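Local coordinates for protein uncharacterized RmlC-like cupin (Ralstonia eutropha JMP134, PDB 3EBR) that is of unknown function but has the cupin beta-barrel fold of the ChrR-like family, whose members often bind a metal ion inside the barrel, at residues P56-Q70 and D107-L121. Residues are numbered along the deposited sequence; the frame is centred on the assembly and turned at random.
Sequences PRHHHTGTVIVYTVQ and DIITFNIVAGELLYL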
loop_
_atom_site.group_PDB
_atom_site.type_symbol
_atom_site.label_atom_id
_atom_site.label_comp_id
_atom_site.label_asym_id
_atom_site.label_seq_id
_atom_site.Cartn_x
_atom_site.Cartn_y
_atom_site.Cartn_z
ATOM N N PRO A 56 -1.627 -8.216 -25.802
ATOM C CA PRO A 56 -3.071 -8.245 -25.526
ATOM C C PRO A 56 -3.569 -7.162 -24.593
ATOM O O PRO A 56 -2.810 -6.682 -23.753
ATOM C CB PRO A 56 -3.272 -9.617 -24.866
ATOM C CG PRO A 56 -1.993 -9.900 -24.245
ATOM C CD PRO A 56 -0.977 -9.409 -25.216
ATOM N N ARG A 57 -4.827 -6.765 -24.798
ATOM C CA ARG A 57 -5.450 -5.759 -23.971
ATOM C C ARG A 57 -5.700 -6.426 -22.625
ATOM O O ARG A 57 -6.094 -7.599 -22.573
ATOM C CB ARG A 57 -6.750 -5.228 -24.576
ATOM C CG ARG A 57 -7.357 -4.049 -23.787
ATOM C CD ARG A 57 -8.414 -3.318 -24.600
ATOM N NE ARG A 57 -9.491 -4.217 -25.024
ATOM C CZ ARG A 57 -10.683 -4.397 -24.438
ATOM N NH1 ARG A 57 -11.081 -3.705 -23.365
ATOM N NH2 ARG A 57 -11.523 -5.281 -24.976
ATOM N N HIS A 58 -5.401 -5.706 -21.555
ATOM C CA HIS A 58 -5.600 -6.216 -20.213
ATOM C C HIS A 58 -6.287 -5.178 -19.358
ATOM O O HIS A 58 -6.116 -3.983 -19.585
ATOM C CB HIS A 58 -4.267 -6.626 -19.551
ATOM C CG HIS A 58 -3.296 -5.499 -19.330
ATOM N ND1 HIS A 58 -2.242 -5.248 -20.180
ATOM C CD2 HIS A 58 -3.208 -4.574 -18.341
ATOM C CE1 HIS A 58 -1.551 -4.216 -19.726
ATOM N NE2 HIS A 58 -2.122 -3.783 -18.616
ATOM N N HIS A 59 -7.078 -5.664 -18.408
ATOM C CA HIS A 59 -7.755 -4.871 -17.407
ATOM C C HIS A 59 -6.908 -5.200 -16.213
ATOM O O HIS A 59 -6.638 -6.390 -16.002
ATOM C CB HIS A 59 -9.176 -5.343 -17.166
ATOM C CG HIS A 59 -9.878 -4.635 -16.047
ATOM N ND1 HIS A 59 -10.781 -3.615 -16.259
ATOM C CD2 HIS A 59 -9.820 -4.810 -14.707
ATOM C CE1 HIS A 59 -11.248 -3.195 -15.099
ATOM N NE2 HIS A 59 -10.679 -3.901 -14.142
ATOM N N HIS A 60 -6.492 -4.180 -15.458
ATOM C CA HIS A 60 -5.676 -4.368 -14.258
ATOM C C HIS A 60 -6.441 -3.898 -13.012
ATOM O O HIS A 60 -6.984 -2.791 -13.002
ATOM C CB HIS A 60 -4.325 -3.669 -14.394
ATOM C CG HIS A 60 -3.430 -3.924 -13.232
ATOM N ND1 HIS A 60 -3.093 -5.196 -12.831
ATOM C CD2 HIS A 60 -2.779 -3.084 -12.403
ATOM C CE1 HIS A 60 -2.303 -5.128 -11.779
ATOM N NE2 HIS A 60 -2.084 -3.857 -11.507
ATOM N N THR A 61 -6.455 -4.740 -11.970
ATOM C CA THR A 61 -7.174 -4.463 -10.720
ATOM C C THR A 61 -6.551 -3.471 -9.724
ATOM O O THR A 61 -7.298 -2.848 -8.964
ATOM C CB THR A 61 -7.445 -5.810 -9.989
ATOM O OG1 THR A 61 -6.208 -6.473 -9.711
ATOM C CG2 THR A 61 -8.327 -6.725 -10.852
ATOM N N GLY A 62 -5.223 -3.343 -9.710
ATOM C CA GLY A 62 -4.519 -2.413 -8.804
ATOM C C GLY A 62 -3.703 -1.418 -9.599
ATOM O O GLY A 62 -4.136 -0.972 -10.650
ATOM N N THR A 63 -2.534 -1.051 -9.101
ATOM C CA THR A 63 -1.680 -0.083 -9.778
ATOM C C THR A 63 -0.507 -0.766 -10.451
ATOM O O THR A 63 -0.242 -1.949 -10.208
ATOM C CB THR A 63 -1.141 0.943 -8.782
ATOM O OG1 THR A 63 -0.434 0.255 -7.752
ATOM C CG2 THR A 63 -2.278 1.732 -8.159
ATOM N N VAL A 64 0.159 -0.018 -11.328
ATOM C CA VAL A 64 1.350 -0.461 -12.031
ATOM C C VAL A 64 2.282 0.743 -12.176
ATOM O O VAL A 64 1.849 1.772 -12.685
ATOM C CB VAL A 64 1.087 -1.016 -13.447
ATOM C CG1 VAL A 64 2.400 -1.499 -14.073
ATOM C CG2 VAL A 64 0.114 -2.152 -13.425
ATOM N N ILE A 65 3.512 0.637 -11.679
ATOM C CA ILE A 65 4.529 1.666 -11.824
ATOM C C ILE A 65 5.473 1.082 -12.875
ATOM O O ILE A 65 5.974 -0.024 -12.671
ATOM C CB ILE A 65 5.299 1.924 -10.542
ATOM C CG1 ILE A 65 4.370 2.488 -9.455
ATOM C CG2 ILE A 65 6.466 2.895 -10.810
ATOM C CD1 ILE A 65 5.029 2.646 -8.107
ATOM N N VAL A 66 5.686 1.778 -13.992
ATOM C CA VAL A 66 6.571 1.307 -15.047
ATOM C C VAL A 66 7.694 2.306 -15.317
ATOM O O VAL A 66 7.407 3.452 -15.648
ATOM C CB VAL A 66 5.836 1.078 -16.393
ATOM C CG1 VAL A 66 6.812 0.528 -17.411
ATOM C CG2 VAL A 66 4.659 0.131 -16.248
ATOM N N TYR A 67 8.947 1.871 -15.127
ATOM C CA TYR A 67 10.140 2.644 -15.437
ATOM C C TYR A 67 10.737 1.983 -16.692
ATOM O O TYR A 67 11.102 0.804 -16.657
ATOM C CB TYR A 67 11.157 2.663 -14.306
ATOM C CG TYR A 67 12.452 3.316 -14.735
ATOM C CD1 TYR A 67 12.533 4.692 -14.898
ATOM C CD2 TYR A 67 13.587 2.553 -15.009
ATOM C CE1 TYR A 67 13.722 5.306 -15.318
ATOM C CE2 TYR A 67 14.779 3.156 -15.436
ATOM C CZ TYR A 67 14.838 4.530 -15.576
ATOM O OH TYR A 67 16.003 5.119 -15.979
ATOM N N THR A 68 10.864 2.747 -17.772
ATOM C CA THR A 68 11.389 2.239 -19.040
ATOM C C THR A 68 12.913 2.291 -19.028
ATOM O O THR A 68 13.506 3.376 -19.024
ATOM C CB THR A 68 10.824 3.058 -20.202
ATOM O OG1 THR A 68 9.395 3.056 -20.101
ATOM C CG2 THR A 68 11.267 2.491 -21.554
ATOM N N VAL A 69 13.535 1.112 -19.020
ATOM C CA VAL A 69 14.999 0.993 -18.980
ATOM C C VAL A 69 15.524 1.332 -20.376
ATOM O O VAL A 69 16.482 2.099 -20.498
ATOM C CB VAL A 69 15.444 -0.383 -18.464
ATOM C CG1 VAL A 69 16.947 -0.470 -18.410
ATOM C CG2 VAL A 69 14.874 -0.612 -17.070
ATOM N N GLN A 70 14.911 0.751 -21.410
ATOM C CA GLN A 70 15.262 1.082 -22.798
ATOM C C GLN A 70 14.098 0.811 -23.731
ATOM O O GLN A 70 13.181 0.060 -23.391
ATOM C CB GLN A 70 16.504 0.352 -23.318
ATOM C CG GLN A 70 16.411 -1.157 -23.476
ATOM C CD GLN A 70 17.482 -1.678 -24.421
ATOM O OE1 GLN A 70 18.643 -1.279 -24.345
ATOM N NE2 GLN A 70 17.092 -2.577 -25.316
ATOM N N ASP A 107 14.995 -3.215 -28.415
ATOM C CA ASP A 107 14.027 -4.032 -27.682
ATOM C C ASP A 107 13.593 -3.236 -26.469
ATOM O O ASP A 107 14.381 -2.468 -25.915
ATOM C CB ASP A 107 14.616 -5.386 -27.274
ATOM C CG ASP A 107 15.053 -6.238 -28.473
ATOM O OD1 ASP A 107 14.724 -5.904 -29.644
ATOM O OD2 ASP A 107 15.732 -7.258 -28.230
ATOM N N ILE A 108 12.337 -3.416 -26.079
ATOM C CA ILE A 108 11.741 -2.701 -24.966
ATOM C C ILE A 108 12.011 -3.454 -23.676
ATOM O O ILE A 108 11.578 -4.594 -23.559
ATOM C CB ILE A 108 10.199 -2.512 -25.136
ATOM C CG1 ILE A 108 9.849 -1.585 -26.311
ATOM C CG2 ILE A 108 9.569 -1.920 -23.871
ATOM C CD1 ILE A 108 10.133 -2.094 -27.708
ATOM N N ILE A 109 12.744 -2.831 -22.746
ATOM C CA ILE A 109 13.032 -3.389 -21.424
ATOM C C ILE A 109 12.324 -2.445 -20.462
ATOM O O ILE A 109 12.509 -1.228 -20.572
ATOM C CB ILE A 109 14.527 -3.433 -21.059
ATOM C CG1 ILE A 109 15.388 -4.106 -22.147
ATOM C CG2 ILE A 109 14.709 -4.153 -19.705
ATOM C CD1 ILE A 109 15.110 -5.549 -22.352
ATOM N N THR A 110 11.521 -2.974 -19.538
ATOM C CA THR A 110 10.798 -2.152 -18.553
ATOM C C THR A 110 10.857 -2.747 -17.159
ATOM O O THR A 110 10.749 -3.957 -17.019
ATOM C CB THR A 110 9.299 -1.990 -18.917
ATOM O OG1 THR A 110 8.650 -3.271 -18.914
ATOM C CG2 THR A 110 9.136 -1.329 -20.285
ATOM N N PHE A 111 11.024 -1.888 -16.149
ATOM C CA PHE A 111 11.053 -2.268 -14.737
ATOM C C PHE A 111 9.645 -1.971 -14.269
ATOM O O PHE A 111 9.242 -0.818 -14.271
ATOM C CB PHE A 111 12.090 -1.490 -13.944
ATOM C CG PHE A 111 12.057 -1.789 -12.477
ATOM C CD1 PHE A 111 12.513 -3.011 -12.004
ATOM C CD2 PHE A 111 11.599 -0.844 -11.560
ATOM C CE1 PHE A 111 12.492 -3.303 -10.652
ATOM C CE2 PHE A 111 11.587 -1.129 -10.190
ATOM C CZ PHE A 111 12.023 -2.366 -9.741
ATOM N N ASN A 112 8.929 -3.011 -13.848
ATOM C CA ASN A 112 7.535 -2.938 -13.455
ATOM C C ASN A 112 7.277 -3.341 -12.019
ATOM O O ASN A 112 7.904 -4.277 -11.545
ATOM C CB ASN A 112 6.763 -3.920 -14.325
ATOM C CG ASN A 112 7.163 -3.840 -15.769
ATOM O OD1 ASN A 112 7.035 -2.801 -16.412
ATOM N ND2 ASN A 112 7.669 -4.945 -16.289
ATOM N N ILE A 113 6.367 -2.628 -11.348
ATOM C CA ILE A 113 5.933 -2.917 -9.986
ATOM C C ILE A 113 4.427 -2.981 -10.163
ATOM O O ILE A 113 3.789 -1.943 -10.283
ATOM C CB ILE A 113 6.351 -1.876 -8.965
ATOM C CG1 ILE A 113 7.872 -1.762 -8.960
ATOM C CG2 ILE A 113 5.810 -2.255 -7.580
ATOM C CD1 ILE A 113 8.391 -0.962 -7.846
ATOM N N VAL A 114 3.891 -4.200 -10.213
ATOM C CA VAL A 114 2.487 -4.458 -10.443
ATOM C C VAL A 114 1.788 -4.954 -9.183
ATOM O O VAL A 114 2.171 -5.987 -8.663
ATOM C CB VAL A 114 2.342 -5.518 -11.572
ATOM C CG1 VAL A 114 0.897 -5.855 -11.835
ATOM C CG2 VAL A 114 2.997 -5.016 -12.853
ATOM N N ALA A 115 0.767 -4.221 -8.726
ATOM C CA ALA A 115 -0.028 -4.563 -7.558
ATOM C C ALA A 115 -1.358 -5.074 -8.085
ATOM O O ALA A 115 -2.003 -4.365 -8.826
ATOM C CB ALA A 115 -0.243 -3.354 -6.690
ATOM N N GLY A 116 -1.754 -6.295 -7.732
ATOM C CA GLY A 116 -3.024 -6.883 -8.176
ATOM C C GLY A 116 -2.867 -7.786 -9.385
ATOM O O GLY A 116 -1.740 -8.065 -9.828
ATOM N N GLU A 117 -4.006 -8.197 -9.944
ATOM C CA GLU A 117 -4.044 -9.110 -11.081
ATOM C C GLU A 117 -4.224 -8.403 -12.410
ATOM O O GLU A 117 -4.777 -7.312 -12.450
ATOM C CB GLU A 117 -5.192 -10.101 -10.913
ATOM C CG GLU A 117 -5.199 -10.806 -9.576
ATOM C CD GLU A 117 -6.160 -11.968 -9.510
ATOM O OE1 GLU A 117 -7.102 -12.062 -10.330
ATOM O OE2 GLU A 117 -5.978 -12.790 -8.603
ATOM N N LEU A 118 -3.749 -9.056 -13.476
ATOM C CA LEU A 118 -3.848 -8.604 -14.869
ATOM C C LEU A 118 -4.856 -9.532 -15.548
ATOM O O LEU A 118 -4.536 -10.692 -15.789
ATOM C CB LEU A 118 -2.495 -8.662 -15.586
ATOM C CG LEU A 118 -1.379 -7.701 -15.174
ATOM C CD1 LEU A 118 -0.067 -8.092 -15.840
ATOM C CD2 LEU A 118 -1.741 -6.285 -15.533
ATOM N N LEU A 119 -6.057 -9.031 -15.832
ATOM C CA LEU A 119 -7.130 -9.789 -16.489
ATOM C C LEU A 119 -7.069 -9.508 -17.993
ATOM O O LEU A 119 -7.447 -8.427 -18.424
ATOM C CB LEU A 119 -8.492 -9.396 -15.904
ATOM C CG LEU A 119 -8.666 -9.541 -14.383
ATOM C CD1 LEU A 119 -10.004 -8.949 -13.943
ATOM C CD2 LEU A 119 -8.542 -10.991 -13.941
ATOM N N TYR A 120 -6.582 -10.469 -18.781
ATOM C CA TYR A 120 -6.455 -10.311 -20.247
ATOM C C TYR A 120 -7.822 -10.471 -20.894
ATOM O O TYR A 120 -8.580 -11.349 -20.484
ATOM C CB TYR A 120 -5.409 -11.275 -20.817
ATOM C CG TYR A 120 -4.038 -10.948 -20.264
ATOM C CD1 TYR A 120 -3.224 -9.996 -20.884
ATOM C CD2 TYR A 120 -3.577 -11.537 -19.087
ATOM C CE1 TYR A 120 -1.967 -9.663 -20.361
ATOM C CE2 TYR A 120 -2.337 -11.213 -18.566
ATOM C CZ TYR A 120 -1.526 -10.279 -19.197
ATOM O OH TYR A 120 -0.286 -9.965 -18.667
ATOM N N LEU A 121 -8.106 -9.633 -21.902
ATOM C CA LEU A 121 -9.404 -9.590 -22.589
ATOM C C LEU A 121 -9.428 -9.876 -24.092
ATOM O O LEU A 121 -8.404 -9.736 -24.756
ATOM C CB LEU A 121 -9.999 -8.188 -22.395
ATOM C CG LEU A 121 -10.160 -7.648 -20.969
ATOM C CD1 LEU A 121 -10.703 -6.232 -21.036
ATOM C CD2 LEU A 121 -11.062 -8.515 -20.115
#
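Strands 58-60 and 64-70 run antiparallel to 118-121 and 108-115 respectively, paired from His-58 with Tyr-120 at one end to Gln-70 with Ile-109 at the other. Near that second end a classic beta bulge lets Val-69 N and Gln-70 N both donate to Ile-109 O, while the amide of Gln-70 reaches on, NE2 to Asp-107 O at 2.8 Å. Where the strands break, Thr-61 takes over: its OG1, turned between backbone N and carbonyl carbon (chi1 59°), accepts from Glu-117 N at 2.8 Å, and its own N donates to Glu-117 O. The paired strands pass from one sheet of the cupin beta-barrel into the other, and His-58, His-60, Val-64, Val-66 and Asn-112 share one face. In the conformer described here, His-60 NE2 lies 3.0 Å from Thr-63 O, above that carbonyl's plane, and the ND1 bond to Glu-117 O is weak; a second conformer makes both tentative. His-58 turns its ring edge toward the face of Tyr-120, centroids 6.0 Å apart and planes at 66°. It also lies alongside Leu-118, with Leu-118 CD2 3.6 Å from His-58 CD2. The other face meets neighbouring subunits: His-59 NE2 bonds Glu-117 of the second subunit, while the Tyr-67 and Phe-111 rings stack on Phe-111 and Tyr-67 of the third.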